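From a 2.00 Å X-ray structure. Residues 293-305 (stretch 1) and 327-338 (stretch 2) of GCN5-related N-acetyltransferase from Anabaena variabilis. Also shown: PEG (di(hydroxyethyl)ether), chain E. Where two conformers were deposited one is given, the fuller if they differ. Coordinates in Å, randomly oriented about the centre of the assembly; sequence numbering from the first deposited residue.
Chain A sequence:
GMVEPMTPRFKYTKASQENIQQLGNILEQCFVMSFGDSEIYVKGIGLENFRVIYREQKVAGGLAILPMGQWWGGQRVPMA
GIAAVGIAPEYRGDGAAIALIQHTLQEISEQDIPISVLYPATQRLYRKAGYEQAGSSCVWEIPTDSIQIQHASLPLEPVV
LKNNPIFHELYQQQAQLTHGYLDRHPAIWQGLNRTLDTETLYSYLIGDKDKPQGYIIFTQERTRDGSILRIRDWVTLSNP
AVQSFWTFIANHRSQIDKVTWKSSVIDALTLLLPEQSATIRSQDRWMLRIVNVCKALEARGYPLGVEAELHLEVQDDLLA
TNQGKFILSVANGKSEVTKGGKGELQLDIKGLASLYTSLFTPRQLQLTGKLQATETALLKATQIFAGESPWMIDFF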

# COMPACT_ATOMS: atom_id res chain seq x y z
N VAL A 293 40.84 -10.68 26.26
CA VAL A 293 40.97 -11.90 25.47
C VAL A 293 41.12 -13.15 26.32
O VAL A 293 40.44 -14.13 26.07
CB VAL A 293 42.19 -11.81 24.45
CG1 VAL A 293 42.56 -13.16 23.84
CG2 VAL A 293 41.87 -10.84 23.35
N CYS A 294 42.01 -13.11 27.31
CA CYS A 294 42.26 -14.27 28.17
C CYS A 294 41.04 -14.65 28.97
O CYS A 294 40.61 -15.80 28.95
CB CYS A 294 43.41 -14.01 29.15
SG CYS A 294 44.96 -13.67 28.34
N LYS A 295 40.48 -13.69 29.69
CA LYS A 295 39.35 -13.99 30.53
C LYS A 295 38.11 -14.41 29.71
O LYS A 295 37.38 -15.30 30.11
CB LYS A 295 39.04 -12.83 31.44
CG LYS A 295 40.16 -12.42 32.39
CD LYS A 295 40.48 -13.48 33.45
N ALA A 296 37.88 -13.79 28.58
CA ALA A 296 36.72 -14.15 27.73
C ALA A 296 36.83 -15.61 27.27
O ALA A 296 35.87 -16.37 27.40
CB ALA A 296 36.61 -13.24 26.54
N LEU A 297 38.00 -15.99 26.78
CA LEU A 297 38.25 -17.35 26.31
C LEU A 297 38.20 -18.39 27.44
O LEU A 297 37.67 -19.49 27.23
CB LEU A 297 39.57 -17.43 25.57
CG LEU A 297 39.54 -16.71 24.22
CD1 LEU A 297 40.96 -16.54 23.64
CD2 LEU A 297 38.61 -17.43 23.25
N GLU A 298 38.71 -18.04 28.63
CA GLU A 298 38.69 -18.96 29.76
C GLU A 298 37.32 -19.10 30.39
O GLU A 298 37.02 -20.12 31.00
CB GLU A 298 39.74 -18.56 30.81
CG GLU A 298 41.17 -18.69 30.29
CD GLU A 298 42.21 -18.48 31.33
OE1 GLU A 298 41.87 -17.77 32.31
OE2 GLU A 298 43.34 -19.02 31.15
N ALA A 299 36.45 -18.12 30.21
CA ALA A 299 35.13 -18.20 30.81
C ALA A 299 34.12 -18.96 29.99
O ALA A 299 33.13 -19.46 30.53
CB ALA A 299 34.62 -16.80 31.08
N ARG A 300 34.37 -19.10 28.69
CA ARG A 300 33.46 -19.75 27.74
C ARG A 300 33.49 -21.26 27.87
O ARG A 300 34.51 -21.80 28.27
CB ARG A 300 33.97 -19.42 26.33
CG ARG A 300 33.05 -19.69 25.18
CD ARG A 300 33.83 -19.56 23.93
NE ARG A 300 33.07 -19.64 22.69
CZ ARG A 300 32.69 -20.76 22.10
NH1 ARG A 300 32.91 -21.93 22.68
NH2 ARG A 300 32.06 -20.71 20.95
N GLY A 301 32.37 -21.93 27.55
CA GLY A 301 32.36 -23.38 27.42
C GLY A 301 32.83 -23.79 26.03
O GLY A 301 32.64 -23.03 25.06
N TYR A 302 33.39 -25.00 25.92
CA TYR A 302 33.86 -25.53 24.65
C TYR A 302 33.24 -26.89 24.43
O TYR A 302 32.88 -27.59 25.39
CB TYR A 302 35.39 -25.61 24.65
CG TYR A 302 35.99 -24.22 24.68
CD1 TYR A 302 36.14 -23.51 23.52
CD2 TYR A 302 36.25 -23.57 25.88
CE1 TYR A 302 36.62 -22.21 23.53
CE2 TYR A 302 36.70 -22.26 25.91
CZ TYR A 302 36.90 -21.60 24.73
OH TYR A 302 37.37 -20.31 24.69
N PRO A 303 33.15 -27.31 23.16
CA PRO A 303 32.54 -28.62 22.95
C PRO A 303 33.38 -29.74 23.53
O PRO A 303 34.60 -29.68 23.49
CB PRO A 303 32.50 -28.76 21.41
CG PRO A 303 32.75 -27.43 20.87
CD PRO A 303 33.59 -26.71 21.90
N LEU A 304 32.72 -30.76 24.07
CA LEU A 304 33.42 -31.95 24.50
C LEU A 304 33.90 -32.75 23.28
O LEU A 304 33.26 -32.78 22.22
CB LEU A 304 32.51 -32.82 25.37
CG LEU A 304 32.08 -32.26 26.73
CD1 LEU A 304 31.00 -33.15 27.35
CD2 LEU A 304 33.33 -32.16 27.66
N GLY A 305 35.02 -33.42 23.45
CA GLY A 305 35.64 -34.25 22.45
C GLY A 305 36.72 -33.51 21.69
O GLY A 305 37.39 -34.08 20.86
N ILE A 327 48.09 -18.50 23.33
CA ILE A 327 47.80 -19.89 23.06
C ILE A 327 46.51 -20.25 23.80
O ILE A 327 46.44 -20.15 25.02
CB ILE A 327 48.91 -20.83 23.52
CG1 ILE A 327 50.25 -20.38 22.92
CG2 ILE A 327 48.53 -22.25 23.16
CD1 ILE A 327 51.50 -21.14 23.45
N LEU A 328 45.50 -20.65 23.05
CA LEU A 328 44.26 -21.18 23.60
C LEU A 328 44.37 -22.71 23.59
O LEU A 328 44.43 -23.31 22.51
CB LEU A 328 43.11 -20.80 22.67
CG LEU A 328 41.74 -21.31 23.01
CD1 LEU A 328 41.32 -20.86 24.40
CD2 LEU A 328 40.78 -20.84 21.93
N SER A 329 44.40 -23.34 24.76
CA SER A 329 44.47 -24.81 24.83
C SER A 329 43.16 -25.30 25.35
O SER A 329 42.74 -24.93 26.45
CB SER A 329 45.58 -25.32 25.79
OG SER A 329 46.83 -24.81 25.38
N VAL A 330 42.48 -26.10 24.55
CA VAL A 330 41.15 -26.63 24.90
C VAL A 330 41.17 -28.16 25.11
O VAL A 330 41.76 -28.92 24.34
CB VAL A 330 40.09 -26.23 23.80
CG1 VAL A 330 38.71 -26.76 24.14
CG2 VAL A 330 40.01 -24.70 23.66
N ALA A 331 40.54 -28.60 26.18
CA ALA A 331 40.41 -30.03 26.47
C ALA A 331 39.31 -30.16 27.51
O ALA A 331 39.10 -29.25 28.32
CB ALA A 331 41.66 -30.59 26.98
N ASN A 332 38.56 -31.24 27.40
CA ASN A 332 37.51 -31.57 28.34
C ASN A 332 36.53 -30.48 28.54
O ASN A 332 36.02 -30.28 29.65
CB ASN A 332 38.13 -31.94 29.69
CG ASN A 332 39.17 -33.00 29.56
OD1 ASN A 332 40.34 -32.72 29.77
ND2 ASN A 332 38.78 -34.19 29.12
N GLY A 333 36.23 -29.77 27.47
CA GLY A 333 35.21 -28.70 27.51
C GLY A 333 35.66 -27.38 28.13
O GLY A 333 34.88 -26.43 28.22
N LYS A 334 36.93 -27.30 28.48
CA LYS A 334 37.49 -26.15 29.15
C LYS A 334 38.74 -25.67 28.43
O LYS A 334 39.30 -26.42 27.66
CB LYS A 334 37.84 -26.53 30.57
CG LYS A 334 36.76 -27.27 31.33
CD LYS A 334 37.26 -27.64 32.73
CE LYS A 334 37.64 -29.10 32.85
NZ LYS A 334 36.41 -29.88 33.21
N SER A 335 39.10 -24.40 28.65
CA SER A 335 40.28 -23.81 28.09
C SER A 335 41.24 -23.25 29.15
O SER A 335 40.90 -23.04 30.31
CB SER A 335 39.95 -22.69 27.13
OG SER A 335 39.40 -21.61 27.85
N GLU A 336 42.47 -23.06 28.71
CA GLU A 336 43.50 -22.39 29.47
C GLU A 336 44.18 -21.55 28.38
O GLU A 336 44.42 -22.04 27.26
CB GLU A 336 44.47 -23.36 30.12
CG GLU A 336 45.53 -22.64 30.91
CD GLU A 336 46.58 -23.58 31.53
OE1 GLU A 336 46.32 -24.82 31.55
OE2 GLU A 336 47.64 -23.06 31.98
N VAL A 337 44.40 -20.28 28.68
CA VAL A 337 45.01 -19.36 27.77
C VAL A 337 46.31 -18.89 28.40
O VAL A 337 46.33 -18.54 29.58
CB VAL A 337 44.11 -18.18 27.53
CG1 VAL A 337 44.90 -17.04 26.84
CG2 VAL A 337 42.89 -18.59 26.72
N THR A 338 47.40 -18.94 27.63
CA THR A 338 48.73 -18.48 28.09
C THR A 338 49.25 -17.52 27.04
O THR A 338 48.77 -17.52 25.91
CB THR A 338 49.74 -19.66 28.25
OG1 THR A 338 49.73 -20.46 27.07
CG2 THR A 338 49.39 -20.55 29.42
C1 PEG E . 35.53 -23.24 29.89
O1 PEG E . 36.84 -22.65 29.84
C2 PEG E . 35.31 -24.28 30.99
O2 PEG E . 34.26 -23.99 31.91
C3 PEG E . 34.16 -22.64 32.41
C4 PEG E . 35.46 -22.06 32.93
O4 PEG E . 35.31 -21.74 34.33
O HOH W 1 38.72 -22.27 31.72
O HOH W 2 36.89 -30.13 24.80

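Helix 293-299 and the extended segment after it lie against a β-hairpin whose second strand, 334-338, runs nearly antiparallel to the helix (163° between axes, 7.3 Å at closest approach). At the apolar centre, Leu-297 points toward the hairpin and its CB packs 3.7 Å from Val-337 CG2 and 4.0 Å from Leu-328 CD1; one helical turn earlier, Cys-294 SG lies 3.7 Å from Val-337 CG1. The buried ring of Tyr-302 (chi1 m) continues this layer: Val-330 CG2 sits over one face, 4.1 Å from the ring centroid in a CH-pi contact, while Val-330 CG1 comes within 3.6 Å of Tyr-302 CB. Of the two branched side chains, Val-330 thus packs on Tyr-302, and Val-337 on Cys-294 and Leu-297.

Leu-297 O, near the helix end, accepts from both Tyr-302 OH (2.7 Å) and Ser-335 OG (2.8 Å); Ser-335, pointing toward the helix in rotamer p, reaches the carbonyl. At the polar edge, Glu-298 starts sideways, but its side chain brings OE2 to Val-337 N (3.0 Å, 167°), capturing a strand amide that faces away from the hairpin partner.

At the turn, Tyr-302 N donates to Gly-333 O (3.1 Å), and Gly-333 CA approaches Tyr-302 O (3.3 Å). Gly-333 suits the type I' turn through its positive phi, and an ideal CB there would lie only 3.1 Å from Leu-304 CD2. Water 2 joins Gly-333 N (2.8 Å) to Pro-303 O (2.7 Å); water 1 joins Glu-298 O (2.8 Å) to Ser-335 O (2.7 Å). PEG, probably from the crystallisation liquor, adds a further bridge: its O1 donates to Glu-298 O (2.8 Å) and accepts from Ser-335 N (3.1 Å), although PEG C1 lies 2.4 Å from Arg-300 O, too close for a non-bonded contact, so its placement deserves caution. The surface buried between the stretches, both sides summed, is 590 Å².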